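Local coordinates for beta-fructofuranosidase, insoluble isoenzyme CWINV1 (Arabidopsis thaliana, PDB 2OXB), which hydrolyses terminal non-reducing beta-D-fructofuranoside residues of sucrose and 1-kestose and, to a lower extent, neokestose and levan, as a secreted cell-wall invertase, at residues Y271-A276 with G292-S297; Q312-K317 with V483-G488; E421-Y426 with S445-S450. The protein carries 1 engineered substitution. All coordinates share one frame; numbering follows the deposited sequence.

Contact 1 (Y271-A276 with G292-S297); sequences YGKYYA and GWTNES. With NAG (2-acetamido-2-deoxy-beta-D-glucopyranose), chain C; FRU (beta-D-fructofuranose), chain B.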
loop_
_atom_site.group_PDB
_atom_site.type_symbol
_atom_site.label_atom_id
_atom_site.label_comp_id
_atom_site.label_asym_id
_atom_site.label_seq_id
_atom_site.Cartn_x
_atom_site.Cartn_y
_atom_site.Cartn_z
ATOM N N TYR A 271 3.854 -1.594 7.058
ATOM C CA TYR A 271 3.701 -2.034 8.437
ATOM C C TYR A 271 2.905 -1.077 9.298
ATOM O O TYR A 271 3.258 -0.820 10.450
ATOM C CB TYR A 271 5.077 -2.282 9.046
ATOM C CG TYR A 271 5.802 -3.427 8.377
ATOM C CD1 TYR A 271 5.817 -4.701 8.952
ATOM C CD2 TYR A 271 6.427 -3.246 7.141
ATOM C CE1 TYR A 271 6.437 -5.773 8.318
ATOM C CE2 TYR A 271 7.049 -4.305 6.496
ATOM C CZ TYR A 271 7.050 -5.566 7.095
ATOM O OH TYR A 271 7.686 -6.597 6.454
ATOM N N GLY A 272 1.804 -0.585 8.731
ATOM C CA GLY A 272 0.930 0.365 9.404
ATOM C C GLY A 272 -0.477 0.268 8.844
ATOM O O GLY A 272 -0.950 -0.831 8.603
ATOM N N LYS A 273 -1.151 1.389 8.614
ATOM C CA LYS A 273 -2.508 1.319 8.096
ATOM C C LYS A 273 -2.552 1.144 6.583
ATOM O O LYS A 273 -2.661 2.118 5.835
ATOM C CB LYS A 273 -3.302 2.569 8.484
ATOM C CG LYS A 273 -4.818 2.388 8.410
ATOM C CD LYS A 273 -5.334 1.487 9.532
ATOM C CE LYS A 273 -5.643 2.267 10.810
ATOM N NZ LYS A 273 -6.778 3.251 10.667
ATOM N N TYR A 274 -2.496 -0.101 6.125
ATOM C CA TYR A 274 -2.532 -0.364 4.699
ATOM C C TYR A 274 -3.511 -1.481 4.384
ATOM O O TYR A 274 -3.675 -2.395 5.185
ATOM C CB TYR A 274 -1.148 -0.786 4.232
ATOM C CG TYR A 274 -0.759 -0.263 2.877
ATOM C CD1 TYR A 274 -0.818 1.100 2.605
ATOM C CD2 TYR A 274 -0.258 -1.115 1.892
ATOM C CE1 TYR A 274 -0.387 1.617 1.400
ATOM C CE2 TYR A 274 0.183 -0.607 0.666
ATOM C CZ TYR A 274 0.116 0.773 0.435
ATOM O OH TYR A 274 0.586 1.328 -0.737
ATOM N N TYR A 275 -4.157 -1.427 3.221
ATOM C CA TYR A 275 -5.075 -2.503 2.862
ATOM C C TYR A 275 -5.621 -2.482 1.443
ATOM O O TYR A 275 -5.610 -1.463 0.769
ATOM C CB TYR A 275 -6.237 -2.540 3.844
ATOM C CG TYR A 275 -6.916 -3.883 3.922
ATOM C CD1 TYR A 275 -6.181 -5.046 4.238
ATOM C CD2 TYR A 275 -8.304 -3.995 3.748
ATOM C CE1 TYR A 275 -6.818 -6.279 4.383
ATOM C CE2 TYR A 275 -8.947 -5.219 3.894
ATOM C CZ TYR A 275 -8.203 -6.354 4.215
ATOM O OH TYR A 275 -8.859 -7.544 4.404
ATOM N N ALA A 276 -6.102 -3.639 1.005
ATOM C CA ALA A 276 -6.678 -3.797 -0.319
ATOM C C ALA A 276 -5.697 -3.427 -1.431
ATOM O O ALA A 276 -6.108 -3.210 -2.575
ATOM C CB ALA A 276 -7.940 -2.962 -0.426
ATOM N N GLY A 292 -2.621 1.497 -2.711
ATOM C CA GLY A 292 -3.053 1.001 -1.413
ATOM C C GLY A 292 -4.119 1.908 -0.823
ATOM O O GLY A 292 -3.998 3.133 -0.889
ATOM N N TRP A 293 -5.150 1.305 -0.230
ATOM C CA TRP A 293 -6.261 2.052 0.343
ATOM C C TRP A 293 -6.034 2.776 1.685
ATOM O O TRP A 293 -6.129 4.002 1.734
ATOM C CB TRP A 293 -7.510 1.152 0.394
ATOM C CG TRP A 293 -8.607 1.638 1.310
ATOM C CD1 TRP A 293 -9.085 2.915 1.425
ATOM C CD2 TRP A 293 -9.335 0.850 2.267
ATOM N NE1 TRP A 293 -10.056 2.971 2.400
ATOM C CE2 TRP A 293 -10.232 1.718 2.929
ATOM C CE3 TRP A 293 -9.313 -0.509 2.627
ATOM C CZ2 TRP A 293 -11.102 1.278 3.933
ATOM C CZ3 TRP A 293 -10.178 -0.951 3.627
ATOM C CH2 TRP A 293 -11.064 -0.053 4.270
ATOM N N THR A 294 -5.738 2.079 2.773
ATOM C CA THR A 294 -5.535 2.793 4.051
ATOM C C THR A 294 -6.813 3.308 4.717
ATOM O O THR A 294 -7.362 4.355 4.360
ATOM C CB THR A 294 -4.574 4.011 3.907
ATOM O OG1 THR A 294 -3.232 3.546 3.743
ATOM C CG2 THR A 294 -4.626 4.897 5.152
ATOM N N ASN A 295 -7.236 2.548 5.717
ATOM C CA ASN A 295 -8.402 2.806 6.537
ATOM C C ASN A 295 -8.460 4.246 6.980
ATOM O O ASN A 295 -7.647 5.081 6.606
ATOM C CB ASN A 295 -8.312 1.964 7.808
ATOM C CG ASN A 295 -9.466 1.025 7.982
ATOM O OD1 ASN A 295 -10.571 1.280 7.502
ATOM N ND2 ASN A 295 -9.214 -0.063 8.706
ATOM N N GLU A 296 -9.423 4.490 7.851
ATOM C CA GLU A 296 -9.649 5.788 8.445
ATOM C C GLU A 296 -9.466 5.560 9.951
ATOM O O GLU A 296 -10.293 4.885 10.559
ATOM C CB GLU A 296 -11.081 6.208 8.173
ATOM C CG GLU A 296 -11.347 7.667 8.392
ATOM C CD GLU A 296 -10.917 8.499 7.205
ATOM O OE1 GLU A 296 -11.395 8.187 6.099
ATOM O OE2 GLU A 296 -10.117 9.446 7.384
ATOM N N SER A 297 -8.401 6.104 10.547
ATOM C CA SER A 297 -8.133 5.922 11.982
ATOM C C SER A 297 -9.060 6.699 12.924
ATOM O O SER A 297 -8.889 6.654 14.141
ATOM C CB SER A 297 -6.678 6.295 12.314
ATOM O OG SER A 297 -5.755 5.291 11.915
HETATM C C1 NAG C . -9.749 -0.162 10.048
HETATM C C2 NAG C . -8.664 -0.630 11.030
HETATM C C3 NAG C . -9.080 -0.441 12.502
HETATM C C4 NAG C . -9.760 0.903 12.777
HETATM C C5 NAG C . -10.862 1.070 11.735
HETATM C C6 NAG C . -11.758 2.296 11.865
HETATM C C7 NAG C . -8.817 -2.961 11.647
HETATM C C8 NAG C . -10.163 -3.619 11.358
HETATM N N2 NAG C . -8.379 -2.034 10.797
HETATM O O3 NAG C . -7.947 -0.584 13.348
HETATM O O4 NAG C . -10.314 0.885 14.082
HETATM O O5 NAG C . -10.273 1.106 10.432
HETATM O O6 NAG C . -12.825 2.239 10.925
HETATM O O7 NAG C . -8.184 -3.297 12.646
HETATM C C1 FRU B . -11.586 -5.422 1.224
HETATM C C2 FRU B . -12.977 -5.972 0.882
HETATM C C3 FRU B . -12.924 -6.889 -0.356
HETATM C C4 FRU B . -14.260 -6.682 -1.009
HETATM C C5 FRU B . -14.554 -5.228 -0.642
HETATM C C6 FRU B . -15.994 -4.972 -0.244
HETATM O O1 FRU B . -10.705 -6.454 1.632
HETATM O O2 FRU B . -13.741 -6.655 1.942
HETATM O O3 FRU B . -12.732 -8.265 -0.038
HETATM O O4 FRU B . -14.196 -6.862 -2.428
HETATM O O5 FRU B . -13.746 -4.878 0.472
HETATM O O6 FRU B . -16.799 -5.077 -1.404
#
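Lys273 and Tyr275 meet the 292-297 loop in different ways. The Lys273 chain leaves with CG anti to the backbone N (chi1 -160°) and then bends, laying CD 3.5 Å from Asn295 CB before NZ donates to Ser297 OG at 2.6 Å. On its backbone side, Lys273 O accepts a hydrogen bond from Thr294 OG1, also 2.6 Å long and nearly along the C=O axis. Lys273, the central residue of an inverse gamma turn, thus holds Thr294 through its carbonyl and Ser297 through its ammonium group. Two residues on from Lys273, Tyr275 O accepts from Trp293 N at 3.0 Å. The two rings meet rim to rim, Tyr275 CD2 3.6 Å from Trp293 CZ3, instead of stacking face on face. Tyr274 sets its CZ 3.7 Å from Gly292 CA, where a CB would run into the ring. Asn295 ND2 carries the N-linked NAG. Tyr275 OH bonds to Leu234 O and to the engineered Gln199, while its CE2 lies 3.1 Å from O1 of the bound fructose; Trp293 packs on the substrate-binding Asn18. The buried loop pair therefore stands beside the sucrose site at the centre of the five-bladed beta-propeller of glycoside hydrolase family 32.

Contact 2 (Q312-K317 with V483-G488); sequences QTIPRK and VVESFG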
loop_
_atom_site.group_PDB
_atom_site.type_symbol
_atom_site.label_atom_id
_atom_site.label_comp_id
_atom_site.label_asym_id
_atom_site.label_seq_id
_atom_site.Cartn_x
_atom_site.Cartn_y
_atom_site.Cartn_z
ATOM N N GLN A 312 -6.568 7.453 -0.625
ATOM C CA GLN A 312 -5.777 6.519 -1.408
ATOM C C GLN A 312 -4.329 6.947 -1.241
ATOM O O GLN A 312 -3.991 8.109 -1.462
ATOM C CB GLN A 312 -6.174 6.593 -2.879
ATOM C CG GLN A 312 -5.837 5.347 -3.658
ATOM C CD GLN A 312 -6.808 4.196 -3.382
ATOM O OE1 GLN A 312 -6.534 3.040 -3.722
ATOM N NE2 GLN A 312 -7.957 4.513 -2.781
ATOM N N THR A 313 -3.481 6.020 -0.819
ATOM C CA THR A 313 -2.080 6.339 -0.648
ATOM C C THR A 313 -1.437 6.634 -1.999
ATOM O O THR A 313 -1.860 6.111 -3.037
ATOM C CB THR A 313 -1.332 5.179 -0.013
ATOM O OG1 THR A 313 -1.491 4.014 -0.832
ATOM C CG2 THR A 313 -1.867 4.914 1.367
ATOM N N ILE A 314 -0.400 7.464 -1.976
ATOM C CA ILE A 314 0.295 7.818 -3.196
ATOM C C ILE A 314 0.780 6.570 -3.905
ATOM O O ILE A 314 1.377 5.681 -3.295
ATOM C CB ILE A 314 1.518 8.724 -2.931
ATOM C CG1 ILE A 314 2.181 9.072 -4.260
ATOM C CG2 ILE A 314 2.518 8.002 -2.030
ATOM C CD1 ILE A 314 3.527 9.715 -4.102
ATOM N N PRO A 315 0.526 6.490 -5.216
ATOM C CA PRO A 315 0.955 5.329 -5.992
ATOM C C PRO A 315 2.432 5.088 -5.732
ATOM O O PRO A 315 3.228 5.997 -5.843
ATOM C CB PRO A 315 0.661 5.757 -7.427
ATOM C CG PRO A 315 -0.574 6.613 -7.263
ATOM C CD PRO A 315 -0.189 7.461 -6.067
ATOM N N ARG A 316 2.793 3.874 -5.346
ATOM C CA ARG A 316 4.191 3.567 -5.080
ATOM C C ARG A 316 4.768 2.787 -6.246
ATOM O O ARG A 316 4.037 2.227 -7.063
ATOM C CB ARG A 316 4.344 2.733 -3.781
ATOM C CG ARG A 316 4.161 3.488 -2.433
ATOM C CD ARG A 316 3.333 2.660 -1.435
ATOM N NE ARG A 316 3.346 3.093 -0.018
ATOM C CZ ARG A 316 3.097 4.326 0.430
ATOM N NH1 ARG A 316 2.819 5.319 -0.418
ATOM N NH2 ARG A 316 3.086 4.557 1.738
ATOM N N LYS A 317 6.090 2.784 -6.327
ATOM C CA LYS A 317 6.785 2.024 -7.348
ATOM C C LYS A 317 7.489 0.922 -6.576
ATOM O O LYS A 317 8.259 1.208 -5.667
ATOM C CB LYS A 317 7.820 2.887 -8.074
ATOM C CG LYS A 317 8.586 2.155 -9.178
ATOM C CD LYS A 317 9.849 2.906 -9.644
ATOM C CE LYS A 317 10.613 2.078 -10.706
ATOM N NZ LYS A 317 11.932 2.626 -11.160
ATOM N N VAL A 483 -3.158 12.274 6.857
ATOM C CA VAL A 483 -2.333 11.143 6.465
ATOM C C VAL A 483 -0.841 11.427 6.383
ATOM O O VAL A 483 -0.406 12.443 5.835
ATOM C CB VAL A 483 -2.774 10.567 5.113
ATOM C CG1 VAL A 483 -2.769 11.656 4.063
ATOM C CG2 VAL A 483 -1.839 9.445 4.708
ATOM N N VAL A 484 -0.062 10.495 6.916
ATOM C CA VAL A 484 1.383 10.609 6.928
ATOM C C VAL A 484 2.004 9.284 6.550
ATOM O O VAL A 484 1.739 8.266 7.185
ATOM C CB VAL A 484 1.876 11.001 8.314
ATOM C CG1 VAL A 484 1.759 12.506 8.504
ATOM C CG2 VAL A 484 1.057 10.282 9.357
ATOM N N GLU A 485 2.830 9.303 5.514
ATOM C CA GLU A 485 3.487 8.089 5.054
ATOM C C GLU A 485 4.970 8.125 5.373
ATOM O O GLU A 485 5.678 9.075 5.009
ATOM C CB GLU A 485 3.286 7.927 3.556
ATOM C CG GLU A 485 1.834 7.774 3.181
ATOM C CD GLU A 485 1.624 7.760 1.692
ATOM O OE1 GLU A 485 1.962 8.772 1.051
ATOM O OE2 GLU A 485 1.125 6.743 1.169
ATOM N N SER A 486 5.438 7.085 6.056
ATOM C CA SER A 486 6.838 7.004 6.438
ATOM C C SER A 486 7.630 6.073 5.522
ATOM O O SER A 486 7.127 5.036 5.078
ATOM C CB SER A 486 6.955 6.533 7.891
ATOM O OG SER A 486 6.071 7.257 8.731
ATOM N N PHE A 487 8.875 6.452 5.245
ATOM C CA PHE A 487 9.755 5.660 4.382
ATOM C C PHE A 487 11.184 5.625 4.935
ATOM O O PHE A 487 11.752 6.658 5.264
ATOM C CB PHE A 487 9.738 6.243 2.959
ATOM C CG PHE A 487 8.401 6.153 2.278
ATOM C CD1 PHE A 487 8.098 5.082 1.451
ATOM C CD2 PHE A 487 7.442 7.139 2.471
ATOM C CE1 PHE A 487 6.845 4.995 0.811
ATOM C CE2 PHE A 487 6.189 7.069 1.843
ATOM C CZ PHE A 487 5.890 5.997 1.013
ATOM N N GLY A 488 11.750 4.431 5.045
ATOM C CA GLY A 488 13.092 4.310 5.576
ATOM C C GLY A 488 13.991 3.529 4.652
ATOM O O GLY A 488 13.549 2.612 3.974
#
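Where the catalytic beta-propeller abuts the C-terminal beta-sandwich, Arg316 of propeller strand 316-320 reaches tip to tip for Glu485 of sandwich strand 483-488. The salt bridge runs from Arg316 NH1 to Glu485 OE2 at 2.7 Å, though as a hydrogen bond it is bent and weak, with the guanidinium and carboxylate planes 36° apart. The second nitrogen, Arg316 NH2, is 3.0 Å from the same Glu485 OE2, which sits obliquely to the guanidinium. Glu485 keeps its CD anti to CA (chi2 174°), a straight chain that carries the carboxylate out from the strand. Arg316 NH1 also donates to Ile314 O at 3.2 Å, on a lone pair of that carbonyl, which ties the guanidinium back to its own segment. Phe487, two residues beyond Glu485 and pointing to the same side of the strand, puts CZ over one guanidinium face, 3.2 Å from Arg316 NH2, with the planes 60° apart. Ile314 CG2 lies 3.2 Å from Glu485 OE1, and Thr313 CB packs near OE2; the hydroxyl of Thr313 bonds instead to Gly292 O. Asp270 adds a long, weak ion pair to Arg316 NH2. A buried charged pair here joins the two modules that characterise glycoside hydrolase family 32, the propeller and the sandwich.

Contact 3 (E421-Y426 with S445-S450); sequences EYTSVY and SDQSRS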
loop_
_atom_site.group_PDB
_atom_site.type_symbol
_atom_site.label_atom_id
_atom_site.label_comp_id
_atom_site.label_asym_id
_atom_site.label_seq_id
_atom_site.Cartn_x
_atom_site.Cartn_y
_atom_site.Cartn_z
ATOM N N GLU A 421 0.710 17.593 21.344
ATOM C CA GLU A 421 0.309 16.531 20.432
ATOM C C GLU A 421 1.252 16.546 19.235
ATOM O O GLU A 421 1.396 17.558 18.557
ATOM C CB GLU A 421 -1.159 16.687 19.984
ATOM C CG GLU A 421 -1.434 17.777 18.981
ATOM C CD GLU A 421 -2.923 18.011 18.750
ATOM O OE1 GLU A 421 -3.266 18.933 17.988
ATOM O OE2 GLU A 421 -3.751 17.280 19.329
ATOM N N TYR A 422 1.925 15.421 19.007
ATOM C CA TYR A 422 2.874 15.278 17.903
ATOM C C TYR A 422 2.965 13.813 17.475
ATOM O O TYR A 422 2.532 12.903 18.197
ATOM C CB TYR A 422 4.268 15.770 18.328
ATOM C CG TYR A 422 4.801 15.024 19.524
ATOM C CD1 TYR A 422 5.550 13.855 19.371
ATOM C CD2 TYR A 422 4.434 15.410 20.818
ATOM C CE1 TYR A 422 5.903 13.083 20.483
ATOM C CE2 TYR A 422 4.776 14.649 21.932
ATOM C CZ TYR A 422 5.507 13.483 21.760
ATOM O OH TYR A 422 5.791 12.707 22.865
ATOM N N THR A 423 3.521 13.597 16.286
ATOM C CA THR A 423 3.702 12.255 15.753
ATOM C C THR A 423 5.195 12.061 15.643
ATOM O O THR A 423 5.912 12.986 15.291
ATOM C CB THR A 423 2.993 12.108 14.402
ATOM O OG1 THR A 423 1.584 11.953 14.636
ATOM C CG2 THR A 423 3.521 10.904 13.644
ATOM N N SER A 424 5.678 10.870 15.959
ATOM C CA SER A 424 7.113 10.665 15.945
ATOM C C SER A 424 7.645 9.395 15.320
ATOM O O SER A 424 7.716 8.356 15.967
ATOM C CB SER A 424 7.620 10.771 17.378
ATOM O OG SER A 424 6.726 10.091 18.254
ATOM N N VAL A 425 8.027 9.489 14.054
ATOM C CA VAL A 425 8.607 8.358 13.359
ATOM C C VAL A 425 10.109 8.497 13.597
ATOM O O VAL A 425 10.678 9.582 13.430
ATOM C CB VAL A 425 8.313 8.430 11.864
ATOM C CG1 VAL A 425 9.061 7.338 11.132
ATOM C CG2 VAL A 425 6.810 8.313 11.638
ATOM N N TYR A 426 10.755 7.411 13.995
ATOM C CA TYR A 426 12.174 7.481 14.269
ATOM C C TYR A 426 12.854 6.136 14.117
ATOM O O TYR A 426 12.236 5.157 13.699
ATOM C CB TYR A 426 12.371 8.014 15.682
ATOM C CG TYR A 426 11.641 7.209 16.727
ATOM C CD1 TYR A 426 12.084 5.942 17.087
ATOM C CD2 TYR A 426 10.495 7.703 17.340
ATOM C CE1 TYR A 426 11.413 5.184 18.034
ATOM C CE2 TYR A 426 9.803 6.949 18.293
ATOM C CZ TYR A 426 10.271 5.688 18.634
ATOM O OH TYR A 426 9.603 4.932 19.570
ATOM N N SER A 445 6.910 4.241 14.402
ATOM C CA SER A 445 6.002 5.337 14.045
ATOM C C SER A 445 5.003 5.451 15.182
ATOM O O SER A 445 3.936 4.845 15.141
ATOM C CB SER A 445 5.256 5.031 12.744
ATOM O OG SER A 445 4.536 6.164 12.315
ATOM N N ASP A 446 5.372 6.211 16.209
ATOM C CA ASP A 446 4.527 6.394 17.382
ATOM C C ASP A 446 3.288 7.242 17.112
ATOM O O ASP A 446 3.362 8.304 16.483
ATOM C CB ASP A 446 5.331 7.036 18.504
ATOM C CG ASP A 446 5.179 6.301 19.808
ATOM O OD1 ASP A 446 5.865 5.258 19.977
ATOM O OD2 ASP A 446 4.365 6.761 20.647
ATOM N N GLN A 447 2.151 6.782 17.618
ATOM C CA GLN A 447 0.885 7.480 17.414
ATOM C C GLN A 447 0.170 7.825 18.723
ATOM O O GLN A 447 -0.858 8.501 18.719
ATOM C CB GLN A 447 0.008 6.605 16.524
ATOM C CG GLN A 447 0.784 6.019 15.332
ATOM C CD GLN A 447 0.930 7.004 14.177
ATOM O OE1 GLN A 447 1.832 6.881 13.343
ATOM N NE2 GLN A 447 0.024 7.979 14.115
ATOM N N SER A 448 0.742 7.358 19.833
ATOM C CA SER A 448 0.229 7.576 21.191
ATOM C C SER A 448 -0.198 9.010 21.527
ATOM O O SER A 448 -1.159 9.213 22.258
ATOM C CB SER A 448 1.289 7.135 22.190
ATOM O OG SER A 448 2.471 7.873 21.966
ATOM N N ARG A 449 0.535 9.997 21.023
ATOM C CA ARG A 449 0.199 11.400 21.267
ATOM C C ARG A 449 -0.097 12.148 19.958
ATOM O O ARG A 449 -0.065 13.374 19.927
ATOM C CB ARG A 449 1.335 12.126 22.021
ATOM C CG ARG A 449 1.420 11.863 23.547
ATOM C CD ARG A 449 2.200 10.594 23.892
ATOM N NE ARG A 449 1.484 9.733 24.836
ATOM C CZ ARG A 449 1.076 10.107 26.048
ATOM N NH1 ARG A 449 1.313 11.339 26.485
ATOM N NH2 ARG A 449 0.420 9.250 26.820
ATOM N N SER A 450 -0.392 11.413 18.886
ATOM C CA SER A 450 -0.678 12.032 17.595
ATOM C C SER A 450 -1.774 13.092 17.627
ATOM O O SER A 450 -1.808 13.972 16.761
ATOM C CB SER A 450 -1.045 10.969 16.550
ATOM O OG SER A 450 0.116 10.343 16.014
#
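Thr423 OG1 and Ser450 OG share a hydrogen bond of 2.6 Å in which either hydroxyl could be the donor. Thr423 holds OG1 beside its own backbone N (chi1 -77°), and its CG2 branch lies 3.9 Å from Asp446 O. An alanine in place of Thr423 would probably leave Ser450 OG without this mate and free to turn, and open a small gap where the methyl met Asp446 O. Beside this pair the backbone forms the open end of the hairpin of strands 423-431 and 439-446, in the C-terminal beta-sandwich. Ser424 and Asp446 are an antiparallel hydrogen-bonded pair, Asp446 N donating to Ser424 O at 3.2 Å while the return bond from Ser424 N is long and weak. Val425 and Ser445 form the adjacent non-hydrogen-bonded pair, and Val425 CG2 comes 3.2 Å from Ser445 OG. A type I turn from Gln447 to Ser450 brings Arg449 O within 3.0 Å of Tyr422 N, a weak bond. Side chains link the turn to the residues before it: Ser448 OG donates to Asp446 OD2 at 2.6 Å, and Ser445 OG donates to Gln447 OE1, an oxygen that Ser497 OG grips as well.

Overall arrangement
From the N terminus, contact 1 comes first: it closes a short loop round the hairpin of strands 278-282 and 287-291, in the propeller. Contact 2 opens soon after, at 312-317, and closes only at 483-488, a loop of 165 residues that spans the propeller-to-sandwich junction. Contact 3 nests inside that loop and closes the hairpin of strands 423-431 and 439-446. Contacts 1 and 2 follow in series and touch, with Tyr274 OH 3.1 Å from Arg316 CD. Contact 2 meets contact 3 by packing, Ser486 OG lying 3.2 Å from Val425 CG2. Strand 483-488 thus stands between the propeller and the hairpin, while contacts 1 and 3 do not touch.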